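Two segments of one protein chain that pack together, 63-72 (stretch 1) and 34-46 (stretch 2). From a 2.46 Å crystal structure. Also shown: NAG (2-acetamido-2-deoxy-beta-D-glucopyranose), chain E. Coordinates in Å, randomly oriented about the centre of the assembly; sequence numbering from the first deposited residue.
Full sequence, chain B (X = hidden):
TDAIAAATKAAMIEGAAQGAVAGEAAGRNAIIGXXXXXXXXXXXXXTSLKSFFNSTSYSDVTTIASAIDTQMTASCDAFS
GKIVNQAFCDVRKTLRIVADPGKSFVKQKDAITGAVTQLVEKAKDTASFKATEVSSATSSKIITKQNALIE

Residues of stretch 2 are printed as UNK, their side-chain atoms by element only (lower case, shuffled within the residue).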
ATOM      1  N   THR B  63      15.792   1.137  -7.592  1.00 63.75           N
ATOM      2  CA  THR B  63      14.926   2.151  -8.179  1.00 62.49           C
ATOM      3  C   THR B  63      13.527   1.603  -8.419  1.00 60.91           C
ATOM      4  O   THR B  63      12.523   2.253  -8.095  1.00 63.32           O
ATOM      5  CB  THR B  63      15.547   2.647  -9.482  1.00 62.44           C
ATOM      6  OG1 THR B  63      16.827   3.224  -9.197  1.00 68.74           O
ATOM      7  CG2 THR B  63      14.639   3.668 -10.193  1.00 55.79           C
ATOM      8  N   ILE B  64      13.442   0.393  -8.959  1.00 56.25           N
ATOM      9  CA  ILE B  64      12.137  -0.180  -9.227  1.00 57.03           C
ATOM     10  C   ILE B  64      11.385  -0.440  -7.932  1.00 57.84           C
ATOM     11  O   ILE B  64      10.185  -0.168  -7.837  1.00 51.99           O
ATOM     12  CB  ILE B  64      12.288  -1.450 -10.067  1.00 54.23           C
ATOM     13  CG1 ILE B  64      10.975  -2.201 -10.097  1.00 58.53           C
ATOM     14  CG2 ILE B  64      13.315  -2.333  -9.476  1.00 60.78           C
ATOM     15  CD1 ILE B  64      11.097  -3.462 -10.841  1.00 63.67           C
ATOM     16  N   ALA B  65      12.070  -0.974  -6.917  1.00 59.03           N
ATOM     17  CA  ALA B  65      11.395  -1.260  -5.659  1.00 52.18           C
ATOM     18  C   ALA B  65      10.887   0.023  -5.018  1.00 55.82           C
ATOM     19  O   ALA B  65       9.765   0.069  -4.505  1.00 53.02           O
ATOM     20  CB  ALA B  65      12.334  -2.019  -4.723  1.00 52.94           C
ATOM     21  N   SER B  66      11.666   1.099  -5.095  1.00 54.74           N
ATOM     22  CA  SER B  66      11.195   2.343  -4.511  1.00 49.58           C
ATOM     23  C   SER B  66       9.999   2.889  -5.282  1.00 53.21           C
ATOM     24  O   SER B  66       9.045   3.385  -4.679  1.00 54.05           O
ATOM     25  CB  SER B  66      12.348   3.353  -4.449  1.00 51.77           C
ATOM     26  OG  SER B  66      11.911   4.706  -4.410  1.00 59.28           O
ATOM     27  N   ALA B  67      10.005   2.777  -6.608  1.00 53.36           N
ATOM     28  CA  ALA B  67       8.867   3.260  -7.393  1.00 47.19           C
ATOM     29  C   ALA B  67       7.614   2.426  -7.137  1.00 49.08           C
ATOM     30  O   ALA B  67       6.502   2.967  -7.059  1.00 48.58           O
ATOM     31  CB  ALA B  67       9.220   3.250  -8.887  1.00 48.14           C
ATOM     32  N   ILE B  68       7.773   1.109  -7.001  1.00 45.80           N
ATOM     33  CA  ILE B  68       6.630   0.255  -6.737  1.00 45.32           C
ATOM     34  C   ILE B  68       6.080   0.541  -5.344  1.00 47.77           C
ATOM     35  O   ILE B  68       4.866   0.618  -5.157  1.00 44.93           O
ATOM     36  CB  ILE B  68       7.014  -1.223  -6.934  1.00 49.21           C
ATOM     37  CG1 ILE B  68       7.221  -1.540  -8.435  1.00 47.79           C
ATOM     38  CG2 ILE B  68       5.949  -2.141  -6.314  1.00 44.38           C
ATOM     39  CD1 ILE B  68       7.724  -2.948  -8.725  1.00 40.45           C
ATOM     40  N   ASP B  69       6.968   0.757  -4.366  1.00 45.93           N
ATOM     41  CA  ASP B  69       6.550   1.105  -3.010  1.00 47.15           C
ATOM     42  C   ASP B  69       5.766   2.397  -3.004  1.00 47.26           C
ATOM     43  O   ASP B  69       4.691   2.485  -2.418  1.00 51.57           O
ATOM     44  CB  ASP B  69       7.772   1.239  -2.089  1.00 45.09           C
ATOM     45  CG  ASP B  69       7.421   1.801  -0.703  1.00 57.82           C
ATOM     46  OD1 ASP B  69       7.310   3.041  -0.556  1.00 58.86           O
ATOM     47  OD2 ASP B  69       7.295   1.039   0.274  1.00 58.91           O
ATOM     48  N   THR B  70       6.272   3.406  -3.678  1.00 47.01           N
ATOM     49  CA  THR B  70       5.595   4.693  -3.688  1.00 48.88           C
ATOM     50  C   THR B  70       4.219   4.559  -4.335  1.00 49.39           C
ATOM     51  O   THR B  70       3.214   5.060  -3.803  1.00 49.09           O
ATOM     52  CB  THR B  70       6.477   5.699  -4.452  1.00 51.99           C
ATOM     53  OG1 THR B  70       7.771   5.751  -3.833  1.00 49.70           O
ATOM     54  CG2 THR B  70       5.888   7.085  -4.384  1.00 51.79           C
ATOM     55  N   GLN B  71       4.122   3.795  -5.413  1.00 45.20           N
ATOM     56  CA  GLN B  71       2.828   3.586  -6.108  1.00 45.17           C
ATOM     57  C   GLN B  71       1.864   2.788  -5.226  1.00 44.33           C
ATOM     58  O   GLN B  71       0.698   3.154  -5.174  1.00 42.37           O
ATOM     59  CB  GLN B  71       3.073   2.919  -7.459  1.00 42.16           C
ATOM     60  CG  GLN B  71       1.849   2.813  -8.347  1.00 44.26           C
ATOM     61  CD  GLN B  71       2.265   2.642  -9.783  1.00 50.97           C
ATOM     62  OE1 GLN B  71       3.001   3.452 -10.335  1.00 52.43           O
ATOM     63  NE2 GLN B  71       1.793   1.579 -10.402  1.00 50.37           N
ATOM     64  N   MET B  72       2.356   1.741  -4.561  1.00 48.00           N
ATOM     65  CA  MET B  72       1.496   0.937  -3.691  1.00 43.38           C
ATOM     66  C   MET B  72       0.956   1.773  -2.544  1.00 46.27           C
ATOM     67  O   MET B  72      -0.217   1.647  -2.171  1.00 42.75           O
ATOM     68  CB  MET B  72       2.258  -0.276  -3.148  1.00 40.97           C
ATOM     69  CG  MET B  72       1.432  -1.227  -2.283  1.00 42.81           C
ATOM     70  SD  MET B  72       2.290  -2.790  -1.929  1.00 41.16           S
ATOM     71  CE  MET B  72       2.136  -3.511  -3.572  1.00 40.01           C
ATOM     72  N   UNK B  34       7.735  -9.986 -15.857  1.00 48.28           N
ATOM     73  CA  UNK B  34       7.787 -10.455 -14.474  1.00 55.84           C
ATOM     74  C   UNK B  34       7.053  -9.496 -13.522  1.00 56.27           C
ATOM     75  O   UNK B  34       6.272  -9.932 -12.664  1.00 48.77           O
ATOM     76  c   UNK B  34       9.249 -10.643 -14.054  1.00 58.78           C
ATOM     77  N   UNK B  35       7.233  -8.181 -13.714  1.00 56.10           N
ATOM     78  CA  UNK B  35       6.559  -7.201 -12.865  1.00 49.32           C
ATOM     79  C   UNK B  35       5.061  -7.182 -13.108  1.00 54.72           C
ATOM     80  O   UNK B  35       4.268  -7.091 -12.160  1.00 50.77           O
ATOM     81  c   UNK B  35       8.965  -4.304 -13.325  1.00 59.86           C
ATOM     82  c   UNK B  35       7.109  -5.819 -13.155  1.00 49.69           C
ATOM     83  c   UNK B  35       8.784  -5.899 -11.382  1.00 48.37           C
ATOM     84  c   UNK B  35       8.583  -5.687 -12.863  1.00 53.19           C
ATOM     85  N   UNK B  36       4.656  -7.329 -14.368  1.00 50.40           N
ATOM     86  CA  UNK B  36       3.244  -7.334 -14.709  1.00 50.64           C
ATOM     87  C   UNK B  36       2.552  -8.563 -14.141  1.00 54.18           C
ATOM     88  O   UNK B  36       1.462  -8.477 -13.581  1.00 47.28           O
ATOM     89  c   UNK B  36       1.639  -6.790 -18.271  1.00 62.89           C
ATOM     90  c   UNK B  36       2.789  -6.357 -19.134  1.00 59.47           C
ATOM     91  c   UNK B  36       3.099  -7.306 -16.235  1.00 56.16           C
ATOM     92  c   UNK B  36       1.921  -6.504 -16.793  1.00 62.16           C
ATOM     93  n   UNK B  36       3.410  -5.109 -18.626  1.00 67.56           N
ATOM     94  N   UNK B  37       3.173  -9.721 -14.281  1.00 53.67           N
ATOM     95  CA  UNK B  37       2.583 -10.964 -13.814  1.00 51.92           C
ATOM     96  C   UNK B  37       2.612 -11.074 -12.294  1.00 51.40           C
ATOM     97  O   UNK B  37       1.768 -11.770 -11.717  1.00 48.36           O
ATOM     98  c   UNK B  37       4.783 -15.412 -16.400  1.00 65.45           C
ATOM     99  c   UNK B  37       3.283 -12.138 -14.511  1.00 54.61           C
ATOM    100  n   UNK B  37       5.987 -15.056 -16.861  1.00 70.88           N
ATOM    101  n   UNK B  37       4.590 -16.651 -15.954  1.00 62.30           N
ATOM    102  c   UNK B  37       2.987 -12.174 -16.044  1.00 61.02           C
ATOM    103  c   UNK B  37       3.875 -13.149 -16.828  1.00 57.66           C
ATOM    104  n   UNK B  37       3.779 -14.533 -16.361  1.00 58.76           N
ATOM    105  N   UNK B  38       3.570 -10.424 -11.622  1.00 50.30           N
ATOM    106  CA  UNK B  38       3.639 -10.570 -10.171  1.00 47.23           C
ATOM    107  C   UNK B  38       2.887  -9.470  -9.441  1.00 44.52           C
ATOM    108  O   UNK B  38       2.271  -9.733  -8.410  1.00 44.33           O
ATOM    109  o   UNK B  38       5.768 -12.222  -4.323  1.00 57.18           O
ATOM    110  c   UNK B  38       5.600 -11.816  -5.628  1.00 56.82           C
ATOM    111  c   UNK B  38       5.794 -12.714  -6.662  1.00 50.16           C
ATOM    112  c   UNK B  38       5.628 -12.301  -7.958  1.00 47.80           C
ATOM    113  c   UNK B  38       5.095 -10.562  -9.696  1.00 43.48           C
ATOM    114  c   UNK B  38       5.092 -10.110  -7.209  1.00 49.95           C
ATOM    115  c   UNK B  38       5.278 -10.999  -8.261  1.00 43.31           C
ATOM    116  c   UNK B  38       5.247 -10.509  -5.895  1.00 49.05           C
ATOM    117  N   UNK B  39       2.926  -8.244  -9.953  1.00 48.76           N
ATOM    118  CA  UNK B  39       2.254  -7.119  -9.320  1.00 43.16           C
ATOM    119  C   UNK B  39       0.971  -6.715 -10.031  1.00 45.42           C
ATOM    120  O   UNK B  39       0.213  -5.916  -9.483  1.00 42.35           O
ATOM    121  c   UNK B  39       4.353  -6.079  -8.365  1.00 43.07           C
ATOM    122  c   UNK B  39       6.578  -6.408  -6.717  1.00 46.90           C
ATOM    123  c   UNK B  39       5.357  -6.037  -6.177  1.00 46.63           C
ATOM    124  c   UNK B  39       6.693  -6.611  -8.077  1.00 43.16           C
ATOM    125  c   UNK B  39       4.251  -5.867  -7.005  1.00 45.18           C
ATOM    126  c   UNK B  39       5.583  -6.447  -8.896  1.00 44.83           C
ATOM    127  c   UNK B  39       3.175  -5.901  -9.260  1.00 44.27           C
ATOM    128  N   UNK B  40       0.674  -7.286 -11.196  1.00 48.68           N
ATOM    129  CA  UNK B  40      -0.576  -6.988 -11.887  1.00 43.12           C
ATOM    130  C   UNK B  40      -0.687  -5.496 -12.131  1.00 39.16           C
ATOM    131  O   UNK B  40      -1.765  -4.913 -12.088  1.00 38.75           O
ATOM    132  n   UNK B  40      -1.237 -10.025 -11.099  1.00 50.09           N
ATOM    133  n   UNK B  40      -0.869 -10.454  -9.023  1.00 45.72           N
ATOM    134  c   UNK B  40      -1.430  -8.841 -10.409  1.00 48.42           C
ATOM    135  c   UNK B  40      -1.765  -7.551 -11.101  1.00 38.63           C
ATOM    136  c   UNK B  40      -1.171  -9.116  -9.103  1.00 45.79           C
ATOM    137  c   UNK B  40      -0.923 -10.980 -10.238  1.00 50.15           C
ATOM    138  N   UNK B  41       0.457  -4.936 -12.511  1.00 41.60           N
ATOM    139  CA  UNK B  41       0.553  -3.494 -12.844  1.00 49.05           C
ATOM    140  C   UNK B  41       1.041  -3.348 -14.291  1.00 49.72           C
ATOM    141  O   UNK B  41       1.727  -4.235 -14.761  1.00 45.89           O
ATOM    142  c   UNK B  41       0.954  -1.411 -11.445  1.00 60.36           C
ATOM    143  c   UNK B  41       1.468  -2.798 -11.815  1.00 47.92           C
ATOM    144  c   UNK B  41       2.924  -2.778 -12.248  1.00 54.38           C
ATOM    145  c   UNK B  41      -0.404  -1.427 -10.806  1.00 63.56           C
ATOM    146  N   UNK B  42       0.608  -2.300 -14.985  1.00 56.16           N
ATOM    147  CA  UNK B  42       1.017  -2.039 -16.384  1.00 52.86           C
ATOM    148  C   UNK B  42       1.774  -0.718 -16.455  1.00 61.52           C
ATOM    149  O   UNK B  42       2.413  -0.455 -17.477  1.00 65.51           O
ATOM    150  c   UNK B  42      -0.977  -3.258 -17.326  1.00 64.23           C
ATOM    151  c   UNK B  42      -0.216  -1.951 -17.268  1.00 49.20           C
ATOM    152  o   UNK B  42      -1.939  -3.403 -16.555  1.00 66.82           O
ATOM    153  o   UNK B  42      -0.589  -4.121 -18.133  1.00 79.18           O
ATOM    154  N   UNK B  43       1.702   0.077 -15.402  1.00 61.23           N
ATOM    155  CA  UNK B  43       2.325   1.414 -15.416  1.00 61.64           C
ATOM    156  C   UNK B  43       3.106   1.618 -14.125  1.00 62.30           C
ATOM    157  O   UNK B  43       2.686   1.080 -13.114  1.00 58.47           O
ATOM    158  o   UNK B  43       0.942   2.458 -17.957  1.00 70.14           O
ATOM    159  c   UNK B  43       1.266   2.498 -15.596  1.00 62.75           C
ATOM    160  n   UNK B  43      -0.843   2.035 -16.683  1.00 72.14           N
ATOM    161  c   UNK B  43       0.436   2.325 -16.848  1.00 79.09           C
ATOM    162  N   UNK B  44       4.230   2.321 -14.203  1.00 59.90           N
ATOM    163  CA  UNK B  44       5.033   2.640 -13.008  1.00 56.41           C
ATOM    164  C   UNK B  44       5.487   4.090 -13.065  1.00 64.94           C
ATOM    165  O   UNK B  44       5.932   4.521 -14.121  1.00 66.34           O
ATOM    166  c   UNK B  44       6.236   1.709 -12.917  1.00 59.24           C
ATOM    167  c   UNK B  44       6.859   1.555 -11.538  1.00 56.60           C
ATOM    168  c   UNK B  44       5.784   1.290 -10.501  1.00 53.69           C
ATOM    169  c   UNK B  44       7.880   0.434 -11.550  1.00 51.28           C
ATOM    170  N   UNK B  45       5.342   4.808 -11.966  1.00 63.01           N
ATOM    171  CA  UNK B  45       5.865   6.183 -11.863  1.00 62.13           C
ATOM    172  C   UNK B  45       5.312   7.066 -12.960  1.00 67.35           C
ATOM    173  O   UNK B  45       6.074   7.855 -13.518  1.00 86.00           O
ATOM    174  c   UNK B  45       8.008   7.411 -11.321  1.00 81.64           C
ATOM    175  n   UNK B  45       8.765   7.952 -12.242  1.00 91.02           N
ATOM    176  c   UNK B  45       7.372   6.120 -11.747  1.00 69.47           C
ATOM    177  o   UNK B  45       7.820   7.895 -10.210  1.00 83.75           O
ATOM    178  N   UNK B  46       4.032   6.935 -13.257  1.00 65.91           N
ATOM    179  CA  UNK B  46       3.408   7.882 -14.197  1.00 63.70           C
ATOM    180  C   UNK B  46       3.618   7.564 -15.651  1.00 67.10           C
ATOM    181  O   UNK B  46       3.308   8.409 -16.481  1.00 66.67           O
TER
HETATM  182  C1  NAG E   1       9.519   9.126 -12.122  1.00 97.36           C
HETATM  183  C2  NAG E   1      10.531   9.133 -13.212  1.00105.72           C
HETATM  184  C3  NAG E   1      11.477  10.280 -13.003  1.00115.34           C
HETATM  185  C4  NAG E   1      10.735  11.601 -12.860  1.00114.92           C
HETATM  186  C5  NAG E   1       9.490  11.521 -11.968  1.00107.91           C
HETATM  187  C6  NAG E   1       8.549  12.679 -12.217  1.00107.31           C
HETATM  188  C7  NAG E   1      11.112   7.028 -14.289  1.00 90.71           C
HETATM  189  C8  NAG E   1      11.955   5.800 -14.232  1.00 80.24           C
HETATM  190  N2  NAG E   1      11.267   7.892 -13.288  1.00 98.81           N
HETATM  191  O3  NAG E   1      12.359  10.298 -14.122  1.00118.95           O
HETATM  192  O4  NAG E   1      11.625  12.459 -12.161  1.00121.87           O
HETATM  193  O5  NAG E   1       8.733  10.315 -12.192  1.00101.00           O
HETATM  194  O6  NAG E   1       7.460  12.629 -11.308  1.00 99.60           O
HETATM  195  O7  NAG E   1      10.293   7.214 -15.169  1.00 92.72           O

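Position 34 carries a single side-chain carbon and lies out of reach of stretch 1; one carbon beyond CA is alanine, Ala-34. Position 35 has four carbons forked at the second, and one fork tip lies 3.4 Å from Ile-64 CD1. A fork at the second carbon means leucine: Leu-35, chi1 m and chi2 t, with CD1 making that contact and CD2 lying 4.1 Å from Ile-68 CD1.

Position 36 shows four carbons in a row ending in nitrogen, hence Lys-36. Position 37 has three carbons, a nitrogen, then a carbon bearing two more nitrogens; this guanidinium identifies Arg-37. Position 38 has one carbon leading to a six-carbon ring that bears an oxygen, so Tyr-38. None of the three reaches stretch 1.

At position 39 one carbon leads to a six-carbon ring without oxygen, and Ile-68 CD1 lies over its face, 4.2 Å from the centroid and 22° off the normal. This is Phe-39, whose CE2 is 3.9 Å from Ile-68 CD1. Position 40 bears a five-membered ring of three carbons and two nitrogens, an imidazole: His-40. With phi 57°, it is the first residue to leave helical geometry.

Position 41 has four carbons forked at the first, one arm two carbons long; the inner carbon of that arm is 3.3 Å from Gln-71 NE2. This fits isoleucine, Ile-41, the near atom being CG1. Position 42 has two carbons, the second carrying two oxygens, a carboxylate, so Asp-42, its CA-to-CB bond pointing away. Position 43 has two carbons, the second carrying one oxygen and one nitrogen; its side-chain end leads away, but its backbone O accepts a hydrogen bond from Gln-71 NE2 (2.9 Å, 174°). The short amide is that of Asn-43.

Position 44 again has four carbons forked at the second; one tip carbon lies 3.7 Å from Ile-68 CG1, and the fork carbon 3.9 Å from Ala-67 CB. It is Leu-44, chi1 t and chi2 p, these atoms being CD2 and CG. Position 45 has two carbons, the second carrying one oxygen and one nitrogen; its CB is 4.5 Å from Ala-67 CB, and its nitrogen is bonded to NAG C1 at 1.4 Å, marking a glycosylated asparagine, Asn-45. Position 46 has no side-chain atoms and a phi of 82°, a positive value that favours glycine: Gly-46.

The contact buries 475 Å². With the helix axes no closer than 13.6 Å, side chains bridge the gap: Ile-64 meets Leu-35, and Ile-68 meets Leu-35 and Phe-39. Leu-44, from the strand, packs on Ile-64, Ala-67 and Ile-68. Gln-71 adds polar anchoring, as its amide donates to Asn-43 O and accepts from Asn-45 N at OE1 (3.2 Å, 149°), pairing with strand backbone and the residue just after it.

Stretch 2 34-46: ALKRYFHIDNLNG
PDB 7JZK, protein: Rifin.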